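Local coordinates for Xcc_ctr_pt (Xanthomonas campestris pv. campestris, PDB 6NJW), which is the C-terminal, Toprim-containing region of an OLD family protein that probably cleaves nucleic acid by a two-metal mechanism, at residues R21-V26 and L73-V78; L25-A30 and I79-D84. All blocks are in the same frame, centred on the assembly; numbering follows the deposited sequence.

Interaction 1 of 2, residues R21-V26 and L73-V78; sequences RGVILV and LNIPHV
Val23 and His77 sit opposite each other as a parallel bridge pair, their CA atoms 4.6 Å apart, and the backbone around Val23 carries the register. Its N donates to Pro76 O at 3.0 Å, its O accepts from Val78 N, and two residues on, Leu25 N donates to Val78 O. Val23 O is also approached by His77 CA, a CA-H...O contact of 3.0 Å.

The side chain of His77 can be followed outward from this ladder. CB lies over against Val23, near both its O and its CB. CG is set between the backbone N and the carbonyl carbon (chi1 61°), and beyond it the ring turns back toward the loop that leads into its strand: ND1 donates to Ile75 O at 3.0 Å, almost straight (177°), with the acceptor in the ring plane. CD2 has Leu25 CD1 obliquely near it, and NE2 is hydrogen-bonded to Tyr127 OH on the neighbouring strand, so both ring nitrogens are engaged and the ring's rotation is fixed.

On the other face of the sheet Ile24 and Val78 lie side by side, with Ile24 CG1 3.6 Å from Val78 CG2; Leu214 and Ile217 of helix 208-226 pack there. Such a pair of adjacent parallel strands, sandwiched between helices 62-68 and 208-226, is the central element of the alpha/beta Toprim fold.

Interaction 2 of 2, residues L25-A30 and I79-D84; sequences LVEGDA and ILTDRD
Glu27 OE2 takes a backbone N-H from Asp82 at 2.9 Å and is also met by the hydroxyl of Thr81, at an OG1 to OE2 separation too short to be taken at face value. This is the acidic cluster of the Toprim domain, at the carboxyl ends of strands 22-26 and 77-82, which bring together Glu27, Asp82 and Asp84, all seen to bind magnesium in structures of this protein. In this chain magnesium is held by Asp82, together with Tyr209, and not by the other two.

The Glu27 chain runs extended beyond CG (chi2 -178°), which carries the carboxylate across to the end of the facing strand. Asp82 N comes from above the carboxylate plane, 37° out of it. A weak, long ion pair from Arg96 also reaches OE2.

Farther back the strands close in the ordinary way. Leu80 N donates to Leu25 O at 3.0 Å, the Leu25 and Ile79 side chains cross at a slant, CD1 against CG1, and on the other face Val26 CG1 lies beside Leu80 CD1 at 4.0 Å. Past Leu80 N to Leu25 O, the last bond between the two backbones, the strands part, and a water takes over, accepting from Glu27 N and donating to Leu80 O.

The carboxylates of Glu27 and Asp82 come close, their planes turned 59° apart and Glu27 OE1 4.0 Å from Asp82 OD2. A second water mediates between them, donating to each of those oxygens at 2.6 Å.

How the interactions relate
Interactions 1 and 2 are successive portions of one pairing, between strands 22-26 and 77-82, the two inner strands of a four-stranded parallel sheet in the Toprim domain. Their centres are about 14 Å apart, and they share Leu25 and Val26; Ile24 CG2 and Leu80 CD1 pack where they meet. Along the chain both first segments come early, and both second segments follow after helix 29-41, strand 51-55 and helix 62-68. The pair illustrates a general principle of alpha/beta enzymes: interaction 1 is the buried, hydrogen-bonded part of the pairing, and interaction 2 continues the same register to the carboxyl ends of the strands, where magnesium-binding acids gather.

Interaction 1 of 2, residues R21-V26 and L73-V78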
ATOM      1  N   ARG A  21       5.304 -17.983   1.133  1.00 39.67           N
ATOM      2  CA  ARG A  21       5.162 -18.268  -0.289  1.00 37.59           C
ATOM      3  C   ARG A  21       5.190 -17.003  -1.136  1.00 42.10           C
ATOM      4  O   ARG A  21       5.525 -17.076  -2.327  1.00 41.22           O
ATOM      5  CB  ARG A  21       3.862 -19.039  -0.555  1.00 46.13           C
ATOM      6  CG  ARG A  21       3.775 -20.409   0.134  1.00 48.01           C
ATOM      7  CD  ARG A  21       2.464 -21.125  -0.230  1.00 50.67           C
ATOM      8  NE  ARG A  21       2.269 -22.379   0.504  1.00 53.27           N
ATOM      9  CZ  ARG A  21       2.650 -23.568   0.047  1.00 60.02           C
ATOM     10  NH1 ARG A  21       3.242 -23.660  -1.139  1.00 54.80           N
ATOM     11  NH2 ARG A  21       2.439 -24.666   0.768  1.00 58.12           N
ATOM     12  N   GLY A  22       4.877 -15.850  -0.542  1.00 38.49           N
ATOM     13  CA  GLY A  22       4.870 -14.591  -1.266  1.00 38.02           C
ATOM     14  C   GLY A  22       4.993 -13.444  -0.291  1.00 33.73           C
ATOM     15  O   GLY A  22       4.745 -13.600   0.911  1.00 34.53           O
ATOM     16  N   VAL A  23       5.401 -12.278  -0.815  1.00 30.91           N
ATOM     17  CA  VAL A  23       5.630 -11.105   0.027  1.00 30.63           C
ATOM     18  C   VAL A  23       5.026  -9.873  -0.635  1.00 33.33           C
ATOM     19  O   VAL A  23       5.253  -9.632  -1.818  1.00 34.59           O
ATOM     20  CB  VAL A  23       7.123 -10.847   0.298  1.00 30.70           C
ATOM     21  CG1 VAL A  23       7.255  -9.637   1.231  1.00 30.57           C
ATOM     22  CG2 VAL A  23       7.760 -12.056   0.951  1.00 34.53           C
ATOM     23  N   ILE A  24       4.275  -9.094   0.134  1.00 32.85           N
ATOM     24  CA  ILE A  24       3.773  -7.791  -0.280  1.00 32.75           C
ATOM     25  C   ILE A  24       4.614  -6.721   0.408  1.00 27.69           C
ATOM     26  O   ILE A  24       4.562  -6.584   1.634  1.00 33.50           O
ATOM     27  CB  ILE A  24       2.293  -7.618   0.091  1.00 30.83           C
ATOM     28  CG1 ILE A  24       1.417  -8.618  -0.681  1.00 31.85           C
ATOM     29  CG2 ILE A  24       1.863  -6.169  -0.149  1.00 30.74           C
ATOM     30  CD1 ILE A  24       0.033  -8.835   0.005  1.00 32.61           C
ATOM     31  N   LEU A  25       5.347  -5.933  -0.376  1.00 31.70           N
ATOM     32  CA  LEU A  25       6.234  -4.900   0.158  1.00 35.43           C
ATOM     33  C   LEU A  25       5.512  -3.563   0.138  1.00 31.81           C
ATOM     34  O   LEU A  25       5.012  -3.147  -0.917  1.00 31.80           O
ATOM     35  CB  LEU A  25       7.521  -4.810  -0.671  1.00 30.65           C
ATOM     36  CG  LEU A  25       8.393  -6.061  -0.670  1.00 32.83           C
ATOM     37  CD1 LEU A  25       9.514  -5.886  -1.716  1.00 34.08           C
ATOM     38  CD2 LEU A  25       8.949  -6.267   0.736  1.00 37.66           C
ATOM     39  N   VAL A  26       5.464  -2.897   1.297  1.00 32.94           N
ATOM     40  CA  VAL A  26       4.763  -1.633   1.476  1.00 35.77           C
ATOM     41  C   VAL A  26       5.694  -0.651   2.187  1.00 35.36           C
ATOM     42  O   VAL A  26       6.704  -1.035   2.773  1.00 35.40           O
ATOM     43  CB  VAL A  26       3.450  -1.823   2.269  1.00 33.82           C
ATOM     44  CG1 VAL A  26       2.551  -2.879   1.551  1.00 35.50           C
ATOM     45  CG2 VAL A  26       3.739  -2.242   3.683  1.00 35.06           C
ATOM     46  N   LEU A  73      16.371 -15.156  -2.915  1.00 41.00           N
ATOM     47  CA  LEU A  73      15.513 -16.292  -2.602  1.00 39.62           C
ATOM     48  C   LEU A  73      14.512 -16.642  -3.700  1.00 43.16           C
ATOM     49  O   LEU A  73      13.928 -17.730  -3.652  1.00 41.20           O
ATOM     50  CB  LEU A  73      14.750 -16.019  -1.304  1.00 41.02           C
ATOM     51  CG  LEU A  73      15.601 -15.848  -0.061  1.00 43.23           C
ATOM     52  CD1 LEU A  73      14.736 -15.479   1.160  1.00 41.68           C
ATOM     53  CD2 LEU A  73      16.389 -17.128   0.184  1.00 43.90           C
ATOM     54  N   ASN A  74      14.278 -15.754  -4.672  1.00 40.25           N
ATOM     55  CA  ASN A  74      13.385 -16.036  -5.799  1.00 41.54           C
ATOM     56  C   ASN A  74      11.959 -16.337  -5.316  1.00 42.06           C
ATOM     57  O   ASN A  74      11.366 -17.375  -5.624  1.00 43.02           O
ATOM     58  CB  ASN A  74      13.940 -17.180  -6.657  1.00 43.59           C
ATOM     59  CG  ASN A  74      13.339 -17.201  -8.040  1.00 49.53           C
ATOM     60  OD1 ASN A  74      13.330 -16.182  -8.729  1.00 51.67           O
ATOM     61  ND2 ASN A  74      12.814 -18.356  -8.450  1.00 51.95           N
ATOM     62  N   ILE A  75      11.420 -15.394  -4.557  1.00 38.06           N
ATOM     63  CA  ILE A  75      10.095 -15.486  -3.947  1.00 35.23           C
ATOM     64  C   ILE A  75       9.183 -14.496  -4.665  1.00 37.24           C
ATOM     65  O   ILE A  75       9.567 -13.331  -4.838  1.00 36.13           O
ATOM     66  CB  ILE A  75      10.157 -15.178  -2.433  1.00 37.31           C
ATOM     67  CG1 ILE A  75      10.890 -16.288  -1.671  1.00 40.39           C
ATOM     68  CG2 ILE A  75       8.783 -14.987  -1.816  1.00 40.71           C
ATOM     69  CD1 ILE A  75      11.061 -15.965  -0.206  1.00 42.43           C
ATOM     70  N   PRO A  76       7.986 -14.902  -5.093  1.00 36.79           N
ATOM     71  CA  PRO A  76       7.054 -13.934  -5.693  1.00 38.20           C
ATOM     72  C   PRO A  76       6.758 -12.783  -4.736  1.00 29.66           C
ATOM     73  O   PRO A  76       6.517 -12.983  -3.546  1.00 32.81           O
ATOM     74  CB  PRO A  76       5.797 -14.770  -5.966  1.00 43.69           C
ATOM     75  CG  PRO A  76       6.235 -16.202  -5.908  1.00 41.79           C
ATOM     76  CD  PRO A  76       7.416 -16.261  -4.997  1.00 36.00           C
ATOM     77  N   HIS A  77       6.776 -11.557  -5.264  1.00 31.53           N
ATOM     78  CA  HIS A  77       6.526 -10.405  -4.421  1.00 32.96           C
ATOM     79  C   HIS A  77       5.937  -9.286  -5.266  1.00 32.27           C
ATOM     80  O   HIS A  77       6.026  -9.292  -6.491  1.00 36.89           O
ATOM     81  CB  HIS A  77       7.807  -9.925  -3.731  1.00 35.38           C
ATOM     82  CG  HIS A  77       8.863  -9.513  -4.701  1.00 33.77           C
ATOM     83  ND1 HIS A  77       9.664 -10.427  -5.349  1.00 34.61           N
ATOM     84  CD2 HIS A  77       9.204  -8.296  -5.190  1.00 36.19           C
ATOM     85  CE1 HIS A  77      10.470  -9.787  -6.183  1.00 35.87           C
ATOM     86  NE2 HIS A  77      10.209  -8.494  -6.106  1.00 38.03           N
ATOM     87  N   VAL A  78       5.325  -8.320  -4.584  1.00 31.19           N
ATOM     88  CA  VAL A  78       4.765  -7.140  -5.224  1.00 33.85           C
ATOM     89  C   VAL A  78       5.227  -5.918  -4.434  1.00 32.99           C
ATOM     90  O   VAL A  78       5.708  -6.031  -3.316  1.00 34.28           O
ATOM     91  CB  VAL A  78       3.225  -7.203  -5.298  1.00 31.49           C
ATOM     92  CG1 VAL A  78       2.794  -8.341  -6.219  1.00 33.00           C
ATOM     93  CG2 VAL A  78       2.623  -7.388  -3.894  1.00 32.09           C
TER

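Interaction 2 of 2, residues L25-A30 and I79-D84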
ATOM      1  N   LEU A  25       5.347  -5.933  -0.376  1.00 31.70           N
ATOM      2  CA  LEU A  25       6.234  -4.900   0.158  1.00 35.43           C
ATOM      3  C   LEU A  25       5.512  -3.563   0.138  1.00 31.81           C
ATOM      4  O   LEU A  25       5.012  -3.147  -0.917  1.00 31.80           O
ATOM      5  CB  LEU A  25       7.521  -4.810  -0.671  1.00 30.65           C
ATOM      6  CG  LEU A  25       8.393  -6.061  -0.670  1.00 32.83           C
ATOM      7  CD1 LEU A  25       9.514  -5.886  -1.716  1.00 34.08           C
ATOM      8  CD2 LEU A  25       8.949  -6.267   0.736  1.00 37.66           C
ATOM      9  N   VAL A  26       5.464  -2.897   1.297  1.00 32.94           N
ATOM     10  CA  VAL A  26       4.763  -1.633   1.476  1.00 35.77           C
ATOM     11  C   VAL A  26       5.694  -0.651   2.187  1.00 35.36           C
ATOM     12  O   VAL A  26       6.704  -1.035   2.773  1.00 35.40           O
ATOM     13  CB  VAL A  26       3.450  -1.823   2.269  1.00 33.82           C
ATOM     14  CG1 VAL A  26       2.551  -2.879   1.551  1.00 35.50           C
ATOM     15  CG2 VAL A  26       3.739  -2.242   3.683  1.00 35.06           C
ATOM     16  N   GLU A  27       5.339   0.637   2.133  1.00 36.52           N
ATOM     17  CA  GLU A  27       6.238   1.664   2.655  1.00 39.36           C
ATOM     18  C   GLU A  27       6.193   1.777   4.175  1.00 43.36           C
ATOM     19  O   GLU A  27       7.226   2.001   4.811  1.00 40.95           O
ATOM     20  CB  GLU A  27       5.905   3.021   2.037  1.00 38.26           C
ATOM     21  CG  GLU A  27       6.251   3.140   0.556  1.00 39.64           C
ATOM     22  CD  GLU A  27       5.936   4.540   0.029  1.00 47.57           C
ATOM     23  OE1 GLU A  27       5.699   5.439   0.863  1.00 48.56           O
ATOM     24  OE2 GLU A  27       5.926   4.740  -1.203  1.00 46.44           O
ATOM     25  N   GLY A  28       5.017   1.657   4.781  1.00 43.13           N
ATOM     26  CA  GLY A  28       4.927   1.930   6.200  1.00 42.14           C
ATOM     27  C   GLY A  28       3.810   1.215   6.927  1.00 49.99           C
ATOM     28  O   GLY A  28       3.205   0.262   6.409  1.00 39.40           O
ATOM     29  N   ASP A  29       3.510   1.699   8.135  1.00 43.81           N
ATOM     30  CA  ASP A  29       2.618   0.974   9.030  1.00 43.36           C
ATOM     31  C   ASP A  29       1.169   1.077   8.604  1.00 42.73           C
ATOM     32  O   ASP A  29       0.390   0.166   8.895  1.00 45.11           O
ATOM     33  CB  ASP A  29       2.762   1.484  10.465  1.00 49.89           C
ATOM     34  CG  ASP A  29       3.912   0.836  11.189  1.00 54.11           C
ATOM     35  OD1 ASP A  29       4.465  -0.138  10.642  1.00 54.64           O
ATOM     36  OD2 ASP A  29       4.264   1.297  12.301  1.00 65.54           O
ATOM     37  N   ALA A  30       0.781   2.166   7.933  1.00 42.60           N
ATOM     38  CA  ALA A  30      -0.609   2.308   7.514  1.00 40.62           C
ATOM     39  C   ALA A  30      -0.983   1.219   6.515  1.00 46.59           C
ATOM     40  O   ALA A  30      -1.990   0.527   6.685  1.00 41.24           O
ATOM     41  CB  ALA A  30      -0.854   3.694   6.923  1.00 43.04           C
ATOM     42  N   ILE A  79       5.062  -4.736  -5.024  1.00 30.92           N
ATOM     43  CA  ILE A  79       5.399  -3.480  -4.356  1.00 33.69           C
ATOM     44  C   ILE A  79       4.214  -2.529  -4.447  1.00 33.10           C
ATOM     45  O   ILE A  79       3.578  -2.425  -5.497  1.00 34.11           O
ATOM     46  CB  ILE A  79       6.652  -2.822  -4.984  1.00 34.58           C
ATOM     47  CG1 ILE A  79       7.922  -3.544  -4.532  1.00 35.95           C
ATOM     48  CG2 ILE A  79       6.727  -1.328  -4.642  1.00 33.85           C
ATOM     49  CD1 ILE A  79       9.168  -3.158  -5.358  1.00 34.68           C
ATOM     50  N   LEU A  80       3.943  -1.819  -3.356  1.00 35.62           N
ATOM     51  CA  LEU A  80       2.980  -0.725  -3.307  1.00 35.01           C
ATOM     52  C   LEU A  80       3.735   0.517  -2.865  1.00 36.56           C
ATOM     53  O   LEU A  80       4.308   0.536  -1.769  1.00 35.31           O
ATOM     54  CB  LEU A  80       1.845  -1.029  -2.317  1.00 32.63           C
ATOM     55  CG  LEU A  80       0.984  -2.219  -2.736  1.00 35.21           C
ATOM     56  CD1 LEU A  80       0.123  -2.746  -1.596  1.00 37.28           C
ATOM     57  CD2 LEU A  80       0.116  -1.724  -3.866  1.00 41.16           C
ATOM     58  N   THR A  81       3.732   1.552  -3.699  1.00 35.01           N
ATOM     59  CA  THR A  81       4.486   2.751  -3.351  1.00 43.28           C
ATOM     60  C   THR A  81       3.770   3.971  -3.914  1.00 45.62           C
ATOM     61  O   THR A  81       2.892   3.853  -4.775  1.00 40.32           O
ATOM     62  CB  THR A  81       5.934   2.661  -3.857  1.00 41.83           C
ATOM     63  OG1 THR A  81       6.738   3.683  -3.238  1.00 41.06           O
ATOM     64  CG2 THR A  81       5.987   2.788  -5.362  1.00 42.42           C
ATOM     65  N   ASP A  82       4.142   5.148  -3.399  1.00 45.49           N
ATOM     66  CA  ASP A  82       3.473   6.409  -3.717  1.00 47.19           C
ATOM     67  C   ASP A  82       4.245   7.192  -4.771  1.00 50.49           C
ATOM     68  O   ASP A  82       5.479   7.251  -4.734  1.00 47.12           O
ATOM     69  CB  ASP A  82       3.320   7.268  -2.461  1.00 51.70           C
ATOM     70  CG  ASP A  82       2.313   6.691  -1.485  1.00 53.11           C
ATOM     71  OD1 ASP A  82       1.571   5.773  -1.883  1.00 54.75           O
ATOM     72  OD2 ASP A  82       2.261   7.146  -0.326  1.00 60.50           O
ATOM     73  N   ARG A  83       3.512   7.822  -5.695  1.00 47.13           N
ATOM     74  CA  ARG A  83       4.176   8.522  -6.793  1.00 53.90           C
ATOM     75  C   ARG A  83       5.047   9.664  -6.289  1.00 56.44           C
ATOM     76  O   ARG A  83       6.165   9.859  -6.784  1.00 60.02           O
ATOM     77  CB  ARG A  83       3.158   9.059  -7.801  1.00 55.38           C
ATOM     78  CG  ARG A  83       3.830   9.522  -9.097  1.00 59.81           C
ATOM     79  CD  ARG A  83       2.843  10.159 -10.056  1.00 64.27           C
ATOM     80  NE  ARG A  83       3.405  10.372 -11.387  1.00 67.82           N
ATOM     81  CZ  ARG A  83       3.118   9.616 -12.443  1.00 71.05           C
ATOM     82  NH1 ARG A  83       2.276   8.598 -12.317  1.00 72.11           N
ATOM     83  NH2 ARG A  83       3.672   9.873 -13.622  1.00 65.99           N
ATOM     84  N   ASP A  84       4.545  10.434  -5.323  1.00 53.71           N
ATOM     85  CA  ASP A  84       5.266  11.571  -4.731  1.00 64.28           C
ATOM     86  C   ASP A  84       5.543  12.678  -5.753  1.00 63.46           C
ATOM     87  O   ASP A  84       4.611  13.335  -6.239  1.00 63.60           O
ATOM     88  CB  ASP A  84       6.576  11.099  -4.082  1.00 61.44           C
ATOM     89  CG  ASP A  84       6.337  10.354  -2.784  1.00 60.14           C
ATOM     90  OD1 ASP A  84       5.312  10.649  -2.136  1.00 65.77           O
ATOM     91  OD2 ASP A  84       7.151   9.471  -2.417  1.00 58.58           O
TER
HETATM   92  O   HOH W   1       3.124   1.368   0.477  1.00 38.66           O
HETATM   93  O   HOH W   2       4.466   7.777   0.912  1.00 61.28           O